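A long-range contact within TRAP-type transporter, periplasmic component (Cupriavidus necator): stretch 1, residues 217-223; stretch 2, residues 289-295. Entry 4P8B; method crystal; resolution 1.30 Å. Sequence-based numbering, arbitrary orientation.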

# COMPACT_ATOMS: atom_id res chain seq x y z
N PRO A 217 2.05 -6.30 -3.62
CA PRO A 217 3.48 -6.50 -3.40
C PRO A 217 3.86 -7.96 -3.28
O PRO A 217 3.05 -8.83 -2.90
N GLN A 218 5.13 -8.26 -3.54
CA GLN A 218 5.62 -9.61 -3.44
C GLN A 218 5.37 -10.20 -2.07
O GLN A 218 5.02 -11.36 -1.95
N SER A 219 5.54 -9.41 -1.02
CA SER A 219 5.41 -9.99 0.31
C SER A 219 3.98 -10.41 0.64
O SER A 219 3.77 -11.32 1.43
N VAL A 220 3.01 -9.76 0.02
CA VAL A 220 1.60 -10.08 0.14
C VAL A 220 1.29 -11.31 -0.70
O VAL A 220 0.67 -12.25 -0.21
N PHE A 221 1.77 -11.35 -1.95
CA PHE A 221 1.63 -12.53 -2.80
C PHE A 221 2.15 -13.75 -2.07
O PHE A 221 1.51 -14.81 -2.05
N ALA A 222 3.31 -13.62 -1.45
CA ALA A 222 3.95 -14.75 -0.77
C ALA A 222 3.22 -15.18 0.48
O ALA A 222 2.91 -16.36 0.64
N ALA A 223 2.90 -14.24 1.38
CA ALA A 223 2.34 -14.61 2.67
C ALA A 223 0.90 -15.08 2.53
O ALA A 223 0.44 -15.89 3.32
N PRO A 289 15.74 -12.38 -5.36
CA PRO A 289 15.58 -13.73 -4.81
C PRO A 289 14.15 -14.03 -4.36
O PRO A 289 13.72 -15.17 -4.46
N ALA A 290 13.42 -13.02 -3.89
CA ALA A 290 12.11 -13.30 -3.36
C ALA A 290 11.18 -13.80 -4.46
O ALA A 290 10.35 -14.66 -4.22
N TRP A 291 11.29 -13.24 -5.66
CA TRP A 291 10.48 -13.75 -6.77
C TRP A 291 10.96 -15.12 -7.25
O TRP A 291 10.15 -15.95 -7.67
N LYS A 292 12.26 -15.39 -7.16
CA LYS A 292 12.74 -16.72 -7.48
C LYS A 292 12.15 -17.75 -6.53
O LYS A 292 11.88 -18.88 -6.92
N ASP A 293 11.94 -17.36 -5.28
CA ASP A 293 11.29 -18.23 -4.32
C ASP A 293 9.89 -18.62 -4.79
O ASP A 293 9.43 -19.74 -4.54
N MSE A 294 9.20 -17.71 -5.46
CA MSE A 294 7.85 -17.95 -5.96
C MSE A 294 7.90 -18.83 -7.21
O MSE A 294 7.07 -19.72 -7.37
N GLU A 295 8.90 -18.62 -8.06
CA GLU A 295 9.09 -19.53 -9.20
C GLU A 295 9.10 -21.00 -8.73
O GLU A 295 8.52 -21.89 -9.37

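Two helices that run in broadly the same direction need not interlock through aliphatic residues alone; a long polar side chain can fill the gap if its methylene carbons find a hydrophobic surface and its amide reaches a polar atom. The contact between residues 217-223 and 289-295 of this transporter component illustrates the point. The helix axes approach to 10.5 Å at an angle of 29°, with Gln218 opposite Trp291 and Ala222 opposite Met294 in the backbone register, each pair having CA atoms 7.2 Å apart. Touching residues are at least 70 positions apart in sequence, and 318 Å² is buried between the two stretches.

Gln218 contributes most to this area. Its CA-to-CB bond points toward the second helix, and the t, m conformation of chi1 and chi2 lays the side chain across that helix. Gln218 CG sits over a face of the Trp291 indole, 3.5 Å from the centroid of the six-membered ring and 3.3 Å from Trp291 CE2, a CH-pi contact that uses the apolar part of a polar residue. Farther out, Gln218 CD lies 3.5 Å from Ala290 CB. Gln218 NE2 comes within 3.3 Å of Ala290 O, although the geometry leaves open whether this is a hydrogen bond.

Trp291 reaches the interface differently. Its CA-to-CB bond points sideways, but with chi1 at m and chi2 at 118° the end of the indole nonetheless comes nearer to the first helix. There, besides receiving Gln218, it directs an edge at the face of Phe221. The planes of the Phe221 ring and the indole six-membered ring meet at 61°, with centroids 5.3 Å apart, and the closest atoms, Phe221 CD1 and Trp291 CZ3, are separated by 3.9 Å. The CA-to-CB bond of Phe221 points toward the second helix, chi1 is t, and its ring face receives the edge of Trp291.

Met294, present as selenomethionine, completes the packing one turn beyond Ala290. Its CA-to-CB bond too points toward the first helix; chi1 and chi2 are both m, and its selenium touches two residues of that helix. Met294 SE lies 3.7 Å from Phe221 CD1, approaching the edge of the ring near its plane, and 3.9 Å from Ala222 CB. Phe221 thus meets Trp291 over a face and Met294 at its edge. Ser219, whose CA-to-CB bond points away, and exposed Lys292, out of reach, take no part, leaving a compact cluster built around glutamine, tryptophan and selenomethionine.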

# COMPACT_ATOMS: atom_id res chain seq x y z
CB PRO A 217 3.73 -5.72 -2.09
CG PRO A 217 2.61 -4.78 -1.99
CD PRO A 217 1.43 -5.53 -2.53
CB GLN A 218 7.11 -9.68 -3.78
CG GLN A 218 7.65 -11.10 -3.89
CD GLN A 218 8.02 -11.70 -2.57
OE1 GLN A 218 8.21 -11.00 -1.58
NE2 GLN A 218 8.10 -13.04 -2.52
CB SER A 219 5.93 -9.02 1.37
OG SER A 219 5.17 -7.83 1.39
CB VAL A 220 0.74 -8.88 -0.25
CG1 VAL A 220 -0.72 -9.23 -0.26
CG2 VAL A 220 1.02 -7.70 0.69
CB PHE A 221 2.43 -12.28 -4.10
CG PHE A 221 2.32 -13.38 -5.12
CD1 PHE A 221 3.11 -14.51 -5.02
CD2 PHE A 221 1.42 -13.28 -6.17
CE1 PHE A 221 3.02 -15.51 -5.98
CE2 PHE A 221 1.32 -14.30 -7.11
CZ PHE A 221 2.12 -15.39 -7.01
CB ALA A 222 5.40 -14.41 -0.44
CB ALA A 223 2.43 -13.46 3.66
CB PRO A 289 16.51 -13.75 -3.59
CG PRO A 289 17.43 -12.61 -3.77
CD PRO A 289 16.75 -11.60 -4.62
CB ALA A 290 11.54 -12.07 -2.69
CB TRP A 291 10.41 -12.72 -7.92
CG TRP A 291 9.41 -11.64 -7.63
CD1 TRP A 291 9.65 -10.29 -7.49
CD2 TRP A 291 8.00 -11.81 -7.44
NE1 TRP A 291 8.47 -9.63 -7.22
CE2 TRP A 291 7.45 -10.55 -7.18
CE3 TRP A 291 7.15 -12.93 -7.45
CZ2 TRP A 291 6.08 -10.37 -6.95
CZ3 TRP A 291 5.81 -12.74 -7.21
CH2 TRP A 291 5.29 -11.46 -6.95
CB LYS A 292 14.27 -16.75 -7.43
CG LYS A 292 14.90 -15.92 -8.54
CD LYS A 292 16.42 -15.90 -8.43
CE LYS A 292 17.04 -15.01 -9.50
NZ LYS A 292 18.52 -14.89 -9.35
CB ASP A 293 11.23 -17.57 -2.94
CG ASP A 293 12.60 -17.41 -2.31
OD1 ASP A 293 13.51 -18.18 -2.69
OD2 ASP A 293 12.76 -16.51 -1.45
CB MSE A 294 7.18 -16.63 -6.28
CG MSE A 294 6.99 -15.74 -5.09
SE MSE A 294 5.95 -16.52 -3.66
CE MSE A 294 7.42 -17.11 -2.54
CB GLU A 295 10.39 -19.23 -9.95
CG GLU A 295 10.37 -17.90 -10.69
CD GLU A 295 11.75 -17.49 -11.19
OE1 GLU A 295 12.76 -18.15 -10.81
OE2 GLU A 295 11.81 -16.51 -11.94